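Side-chain contacts in protein toll (Drosophila melanogaster, PDB 4LXR), which binds the cleaved, activated cytokine spaetzle C-106 outside the cell and switches on the Toll signalling pathway in embryonic dorsal-ventral patterning and antifungal immunity: residues Pro734-Leu737 / Phe738-Asp741; Thr210-Asp213 / Phe214-Ala217; Arg405-Val408 / Ser409-Gly412; Gln572-Val575 / Leu576-Thr579. One frame throughout, in Å; residues are numbered along the deposited sequence.

Contact 1. Residues Pro734-Leu737 / Phe738-Asp741; sequences PLLL and FTQD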
# COMPACT_ATOMS: atom_id res chain seq x y z
N PRO A 734 -56.51 -11.02 -55.29
CA PRO A 734 -55.76 -11.83 -54.32
C PRO A 734 -54.86 -11.01 -53.42
O PRO A 734 -54.80 -11.30 -52.23
CB PRO A 734 -54.91 -12.76 -55.21
CG PRO A 734 -55.14 -12.32 -56.61
CD PRO A 734 -56.43 -11.59 -56.64
N LEU A 735 -54.19 -10.00 -53.98
CA LEU A 735 -53.33 -9.12 -53.19
C LEU A 735 -54.16 -8.34 -52.17
O LEU A 735 -53.74 -8.20 -51.02
CB LEU A 735 -52.52 -8.17 -54.08
CG LEU A 735 -51.73 -7.06 -53.35
CD1 LEU A 735 -50.73 -7.64 -52.37
CD2 LEU A 735 -51.04 -6.11 -54.31
N LEU A 736 -55.33 -7.87 -52.58
CA LEU A 736 -56.18 -7.13 -51.65
C LEU A 736 -56.60 -8.02 -50.49
O LEU A 736 -56.47 -7.63 -49.33
CB LEU A 736 -57.41 -6.51 -52.36
CG LEU A 736 -58.23 -5.54 -51.50
CD1 LEU A 736 -57.37 -4.34 -51.09
CD2 LEU A 736 -59.56 -5.06 -52.16
N LEU A 737 -57.07 -9.23 -50.79
CA LEU A 737 -57.47 -10.18 -49.74
C LEU A 737 -56.29 -10.59 -48.81
O LEU A 737 -56.47 -10.72 -47.61
CB LEU A 737 -58.16 -11.42 -50.32
CG LEU A 737 -59.57 -11.24 -50.92
CD1 LEU A 737 -60.02 -12.54 -51.60
CD2 LEU A 737 -60.59 -10.77 -49.88
N PHE A 738 -55.11 -10.80 -49.40
CA PHE A 738 -53.90 -11.08 -48.63
C PHE A 738 -53.65 -10.00 -47.58
O PHE A 738 -53.51 -10.31 -46.40
CB PHE A 738 -52.68 -11.23 -49.56
CG PHE A 738 -51.36 -11.37 -48.83
CD1 PHE A 738 -50.99 -12.59 -48.27
CD2 PHE A 738 -50.49 -10.30 -48.73
CE1 PHE A 738 -49.76 -12.72 -47.60
CE2 PHE A 738 -49.26 -10.43 -48.07
CZ PHE A 738 -48.90 -11.64 -47.50
N THR A 739 -53.63 -8.73 -48.01
CA THR A 739 -53.34 -7.63 -47.10
C THR A 739 -54.36 -7.54 -45.97
O THR A 739 -54.00 -7.28 -44.82
CB THR A 739 -53.25 -6.27 -47.81
OG1 THR A 739 -54.55 -5.91 -48.31
CG2 THR A 739 -52.22 -6.31 -48.95
N GLN A 740 -55.63 -7.78 -46.30
CA GLN A 740 -56.72 -7.69 -45.34
C GLN A 740 -56.59 -8.74 -44.23
O GLN A 740 -56.96 -8.47 -43.08
CB GLN A 740 -58.10 -7.80 -46.03
CG GLN A 740 -58.41 -6.66 -47.00
CD GLN A 740 -59.75 -6.85 -47.69
OE1 GLN A 740 -60.33 -7.93 -47.67
NE2 GLN A 740 -60.25 -5.78 -48.30
N ASP A 741 -56.09 -9.94 -44.57
CA ASP A 741 -55.94 -10.95 -43.52
C ASP A 741 -54.50 -11.12 -43.00
O ASP A 741 -54.18 -12.11 -42.34
CB ASP A 741 -56.50 -12.30 -43.95
CG ASP A 741 -56.96 -13.15 -42.77
OD1 ASP A 741 -57.35 -12.58 -41.72
OD2 ASP A 741 -56.95 -14.39 -42.90
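Thr-739 holds OG1 between its own backbone N and carbonyl carbon (chi1 67°), which brings the hydroxyl to O of Leu-736. Leu-735 carries CG opposite its backbone N (chi1 172°), and this brings Leu-735 CD1 to Thr-739 CG2 at 4.0 Å. Pro-734 to Gln-740 make up nearly all of the short helix 733-740, in the second LRRCT cap of the Toll ectodomain, and Asp-741 follows it. Four successive i to i+4 bonds run along the stretch, from Phe-738 N to Pro-734 O (2.9 Å) through to Asp-741 N on Leu-737 O. O of Leu-736 is gripped twice. Gln-740 N donates to Leu-736 O at 3.1 Å. Thr-739 OG1 donates to Leu-736 O at 2.8 Å, tilted 24° from the carbonyl plane. A valine in place of Thr-739 would probably leave O of Leu-736 with its backbone donor alone. The buried face packs inward: Phe-738 touches Leu-707 and Leu-710 of helix 704-710, and Leu-736 reaches Ile-771 of helix 768-771. Gln-740 lies on the exposed side, its chain extended beyond CG. Gln-740 NE2 lies 3.8 Å from Leu-736 CG, and Gln-740 OE1 3.6 Å from Leu-737 CD2.

Contact 2. Residues Thr210-Asp213 / Phe214-Ala217; sequences TKHD and FEGA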
# COMPACT_ATOMS: atom_id res chain seq x y z
N THR A 210 38.55 8.64 24.64
CA THR A 210 39.63 7.69 24.85
C THR A 210 39.24 6.72 25.96
O THR A 210 38.26 6.95 26.69
CB THR A 210 40.98 8.39 25.23
OG1 THR A 210 40.78 9.26 26.35
CG2 THR A 210 41.52 9.20 24.07
N LYS A 211 40.01 5.64 26.07
CA LYS A 211 39.77 4.56 27.02
C LYS A 211 39.56 5.05 28.45
O LYS A 211 38.62 4.64 29.13
CB LYS A 211 40.93 3.56 26.92
CG LYS A 211 41.10 2.62 28.09
CD LYS A 211 42.31 1.70 27.82
CE LYS A 211 42.74 0.94 29.07
NZ LYS A 211 43.70 -0.17 28.79
N HIS A 212 40.40 5.98 28.88
CA HIS A 212 40.32 6.52 30.23
C HIS A 212 38.99 7.19 30.54
O HIS A 212 38.61 7.31 31.72
CB HIS A 212 41.48 7.51 30.48
CG HIS A 212 41.57 7.99 31.89
ND1 HIS A 212 41.93 7.16 32.94
CD2 HIS A 212 41.35 9.21 32.44
CE1 HIS A 212 41.93 7.85 34.06
NE2 HIS A 212 41.59 9.10 33.79
N ASP A 213 38.27 7.63 29.51
CA ASP A 213 36.99 8.30 29.70
C ASP A 213 35.97 7.38 30.40
O ASP A 213 35.08 7.85 31.11
CB ASP A 213 36.42 8.82 28.36
CG ASP A 213 37.09 10.11 27.88
OD1 ASP A 213 37.71 10.81 28.70
OD2 ASP A 213 36.99 10.43 26.67
N PHE A 214 36.12 6.07 30.21
CA PHE A 214 35.16 5.13 30.77
C PHE A 214 35.74 4.31 31.91
O PHE A 214 35.22 3.25 32.26
CB PHE A 214 34.59 4.22 29.68
CG PHE A 214 33.99 4.97 28.53
CD1 PHE A 214 32.77 5.60 28.66
CD2 PHE A 214 34.66 5.07 27.33
CE1 PHE A 214 32.23 6.31 27.60
CE2 PHE A 214 34.12 5.76 26.26
CZ PHE A 214 32.91 6.39 26.40
N GLU A 215 36.82 4.80 32.51
CA GLU A 215 37.40 4.12 33.68
C GLU A 215 36.39 3.98 34.82
O GLU A 215 35.79 4.96 35.28
CB GLU A 215 38.64 4.86 34.15
CG GLU A 215 39.10 4.47 35.52
CD GLU A 215 40.23 5.36 36.00
OE1 GLU A 215 39.97 6.25 36.83
OE2 GLU A 215 41.37 5.17 35.52
N GLY A 216 36.20 2.75 35.28
CA GLY A 216 35.24 2.51 36.34
C GLY A 216 33.83 2.20 35.87
O GLY A 216 32.94 1.94 36.67
N ALA A 217 33.60 2.22 34.56
CA ALA A 217 32.24 2.06 34.03
C ALA A 217 31.82 0.61 33.76
O ALA A 217 31.17 0.33 32.76
CB ALA A 217 32.05 2.91 32.78
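Phe-214 and Asp-213 form the buried side of this contact, while His-212 and Glu-215 form its exposed side. The stretch, through Gly-216, belongs to the leucine-rich repeat LRR 3 and lies in the convex-side loop between strands 198-200 and 222-224. A short 3-10 segment, 211-213, leads into a type II beta turn from Phe-214 to Ala-217. On the tight side, Phe-214 N bonds to Lys-211 O at 3.1 Å, and the ring turns inward to touch Met-185. Asp-213 CB sits over one face of that ring, 4.3 Å from Phe-214 CD2 and offset toward the rim. The carboxylate of Asp-213 folds back, and its OD2 accepts Thr-210 N at 3.1 Å from above the carboxylate plane; OD1 forms a salt bridge with Arg-187. An alanine at Phe-214 would probably open a gap beside Met-185 and leave Asp-213 CB without the ring it covers. The outer side is looser. Glu-215 N does bond to His-212 O at 3.2 Å, but the two side chains only lie alongside, pointing the same way. Both have CG opposite the backbone N (His-212 chi1 -173°). Their ring and carboxylate planes stand 86° apart, and Glu-215 OE2 meets the imidazole edge 3.1 Å from His-212 CE1.

Contact 3. Residues Arg405-Val408 / Ser409-Gly412; sequences RAFV and STNG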
# COMPACT_ATOMS: atom_id res chain seq x y z
N ARG A 405 15.66 -26.30 -10.35
CA ARG A 405 15.72 -26.85 -9.00
C ARG A 405 15.89 -25.79 -7.91
O ARG A 405 16.14 -26.13 -6.75
CB ARG A 405 16.82 -27.92 -8.90
CG ARG A 405 16.59 -29.09 -9.85
CD ARG A 405 17.51 -30.27 -9.58
NE ARG A 405 17.27 -30.90 -8.28
CZ ARG A 405 16.23 -31.68 -7.99
NH1 ARG A 405 15.29 -31.92 -8.90
NH2 ARG A 405 16.11 -32.20 -6.77
N ALA A 406 15.71 -24.52 -8.27
CA ALA A 406 15.89 -23.42 -7.31
C ALA A 406 15.04 -23.55 -6.05
O ALA A 406 15.50 -23.22 -4.94
CB ALA A 406 15.61 -22.08 -7.97
N PHE A 407 13.81 -24.03 -6.21
CA PHE A 407 12.86 -24.04 -5.10
C PHE A 407 12.39 -25.43 -4.68
O PHE A 407 11.33 -25.58 -4.07
CB PHE A 407 11.68 -23.11 -5.42
CG PHE A 407 12.08 -21.67 -5.54
CD1 PHE A 407 12.30 -20.90 -4.40
CD2 PHE A 407 12.26 -21.09 -6.79
CE1 PHE A 407 12.69 -19.56 -4.52
CE2 PHE A 407 12.63 -19.76 -6.92
CZ PHE A 407 12.86 -18.99 -5.79
N VAL A 408 13.19 -26.44 -4.98
CA VAL A 408 12.83 -27.78 -4.58
C VAL A 408 12.91 -27.96 -3.06
O VAL A 408 12.11 -28.70 -2.50
CB VAL A 408 13.68 -28.86 -5.33
CG1 VAL A 408 15.17 -28.61 -5.16
CG2 VAL A 408 13.33 -30.25 -4.83
N SER A 409 13.81 -27.24 -2.40
CA SER A 409 14.08 -27.50 -0.98
C SER A 409 13.54 -26.44 -0.01
O SER A 409 13.77 -26.52 1.20
CB SER A 409 15.57 -27.71 -0.74
OG SER A 409 16.05 -28.80 -1.51
N THR A 410 12.81 -25.46 -0.54
CA THR A 410 12.26 -24.40 0.28
C THR A 410 10.79 -24.67 0.64
O THR A 410 9.90 -23.88 0.33
CB THR A 410 12.37 -23.06 -0.43
OG1 THR A 410 11.90 -23.22 -1.77
CG2 THR A 410 13.82 -22.59 -0.47
N ASN A 411 10.57 -25.79 1.32
CA ASN A 411 9.22 -26.23 1.69
C ASN A 411 8.55 -25.32 2.70
O ASN A 411 7.33 -25.32 2.83
CB ASN A 411 9.27 -27.66 2.23
CG ASN A 411 10.06 -28.59 1.34
OD1 ASN A 411 9.92 -28.57 0.11
ND2 ASN A 411 10.92 -29.42 1.94
N GLY A 412 9.35 -24.54 3.41
CA GLY A 412 8.80 -23.62 4.39
C GLY A 412 8.32 -22.31 3.79
O GLY A 412 7.63 -21.55 4.47
O HOH W 1 15.92 -25.32 -3.15
O HOH W 2 9.74 -26.42 -1.72
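Phe-407 meets Thr-410 across a run of irregular backbone that ends one leucine-rich repeat, LRR 11, and leads into the next. The first segment opens with Arg-405, which starts a type I beta turn closed at Val-408; the closing bond from Val-408 N to Arg-405 O is weak, at 3.5 Å. Ala-406 joins through a water. Ala-406 O accepts from the water at 2.8 Å, and the same water accepts Ser-409 N at 2.9 Å, so the water bridges two backbone groups that do not bond directly. Phe-407 meets Thr-410 with its ring edge. Thr-410 OG1 lies in the plane of the ring, 3.5 Å from Phe-407 CD1. The hydroxyl sits between the backbone N and carbonyl carbon of Thr-410 (chi1 48°), and from there Thr-410 OG1 also gives a weak bond of 3.3 Å to Phe-407 O. A second water is placed to donate to Phe-407 O at 3.0 Å and to Asn-411 OD1 at 2.8 Å, though it has more acceptors nearby than protons to give. Val-408 comes last. Val-408 CG1 lies 3.8 Å from Ser-409 OG, a plain van der Waals touch on a partly exposed edge. The stretch joins strand 401-402 to strand 415-417. Phe-407 and Ala-406 pack inward on Ile-378 of strand 377-378, and Thr-410 lies against Phe-383 and Met-445 in the flanking loops.

Contact 4. Residues Gln572-Val575 / Leu576-Thr579; sequences QPNV and LEGT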
# COMPACT_ATOMS: atom_id res chain seq x y z
N GLN A 572 -10.61 -1.84 -29.23
CA GLN A 572 -10.93 -1.96 -30.65
C GLN A 572 -12.26 -2.69 -30.79
O GLN A 572 -12.63 -3.44 -29.89
CB GLN A 572 -9.83 -2.76 -31.35
CG GLN A 572 -8.84 -1.93 -32.12
CD GLN A 572 -8.11 -2.74 -33.16
OE1 GLN A 572 -7.50 -3.77 -32.85
NE2 GLN A 572 -8.17 -2.30 -34.42
N PRO A 573 -12.98 -2.48 -31.91
CA PRO A 573 -12.69 -1.56 -33.02
C PRO A 573 -13.09 -0.13 -32.65
O PRO A 573 -13.64 0.09 -31.57
CB PRO A 573 -13.60 -2.08 -34.13
CG PRO A 573 -14.81 -2.58 -33.41
CD PRO A 573 -14.25 -3.20 -32.12
N ASN A 574 -12.82 0.82 -33.55
CA ASN A 574 -13.12 2.24 -33.30
C ASN A 574 -14.52 2.54 -32.79
O ASN A 574 -14.70 3.42 -31.95
CB ASN A 574 -12.83 3.07 -34.55
CG ASN A 574 -11.36 3.14 -34.87
OD1 ASN A 574 -10.94 2.87 -35.99
ND2 ASN A 574 -10.55 3.48 -33.87
N VAL A 575 -15.52 1.83 -33.30
CA VAL A 575 -16.89 2.11 -32.92
C VAL A 575 -17.13 1.84 -31.44
O VAL A 575 -17.89 2.55 -30.79
CB VAL A 575 -17.90 1.27 -33.72
CG1 VAL A 575 -19.23 1.98 -33.75
CG2 VAL A 575 -17.39 1.02 -35.13
N LEU A 576 -16.46 0.82 -30.92
CA LEU A 576 -16.69 0.35 -29.56
C LEU A 576 -15.61 0.81 -28.59
O LEU A 576 -15.76 0.69 -27.38
CB LEU A 576 -16.77 -1.17 -29.54
CG LEU A 576 -18.15 -1.82 -29.64
CD1 LEU A 576 -19.14 -0.92 -30.35
CD2 LEU A 576 -18.03 -3.16 -30.34
N GLU A 577 -14.52 1.34 -29.14
CA GLU A 577 -13.39 1.79 -28.35
C GLU A 577 -13.80 2.75 -27.25
O GLU A 577 -14.45 3.76 -27.51
CB GLU A 577 -12.35 2.44 -29.26
CG GLU A 577 -11.16 3.03 -28.53
CD GLU A 577 -10.15 3.65 -29.48
OE1 GLU A 577 -10.47 3.81 -30.68
OE2 GLU A 577 -9.04 3.98 -29.03
N GLY A 578 -13.43 2.44 -26.01
CA GLY A 578 -13.71 3.31 -24.89
C GLY A 578 -14.83 2.87 -23.97
O GLY A 578 -14.95 3.37 -22.85
N THR A 579 -15.65 1.93 -24.42
CA THR A 579 -16.85 1.55 -23.68
C THR A 579 -16.62 0.31 -22.82
O THR A 579 -16.18 -0.72 -23.31
CB THR A 579 -18.06 1.33 -24.61
OG1 THR A 579 -18.12 -0.04 -25.02
CG2 THR A 579 -17.96 2.24 -25.83
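Pro-573 O takes two backbone donors across the contact, Leu-576 N at 3.0 Å and, by a weak bond, Glu-577 N at 2.9 Å; the chain then enters a type II beta turn from Leu-576 to Thr-579. A cis peptide bond precedes Pro-573. The proline ring and the Leu-576 side chain lie side by side and point the same way. Pro-573 CD is 4.1 Å from Leu-576 CB. Leu-576 CD1 also comes within 4.2 Å of Val-575 CB, so the leucine rests between two apolar neighbours. Beyond them it touches Thr-588. All this belongs to the first LRRCT cap, which closes the first block of leucine-rich repeats, and the loop leads from strand 570-572 toward strand 590-592. Backbone bonds of Gln-572 with Cys-538 and of Gly-578 with Cys-570 tie it to two residues joined by a disulfide. Gly-578 has positive phi (105°), where a side chain would collide with the preceding carbonyl O. On the exposed side Asn-574 and Glu-577 run alongside. Glu-577 is extended, with CG opposite the backbone N (chi1 177°), which brings the carboxylate beside the amide of Asn-574, the two planes 32° apart. Asn-574 ND2 donates to Glu-577 OE1 at 3.2 Å, close to its own amide plane and nearly in line with the acceptor's C-O bond.

All four contacts are local, and none touches another. Contacts 1 and 4 belong to the two LRRCT caps, with centres about 47 Å apart; contacts 2 and 3 lie in loops between repeat strands. Contact 1 is the one regular helix, with backbone bonds in series and half its residues buried. Contacts 2 and 3 each send a phenylalanine inward, but contact 2 is held by direct bonds, and its Asp-213 adds a salt bridge to a neighbouring loop, whereas contact 3 relies on waters and weak bonds. Contact 4 is a surface contact without a buried residue. Contacts 2 and 4 both contain a type II turn with glycine at positive phi.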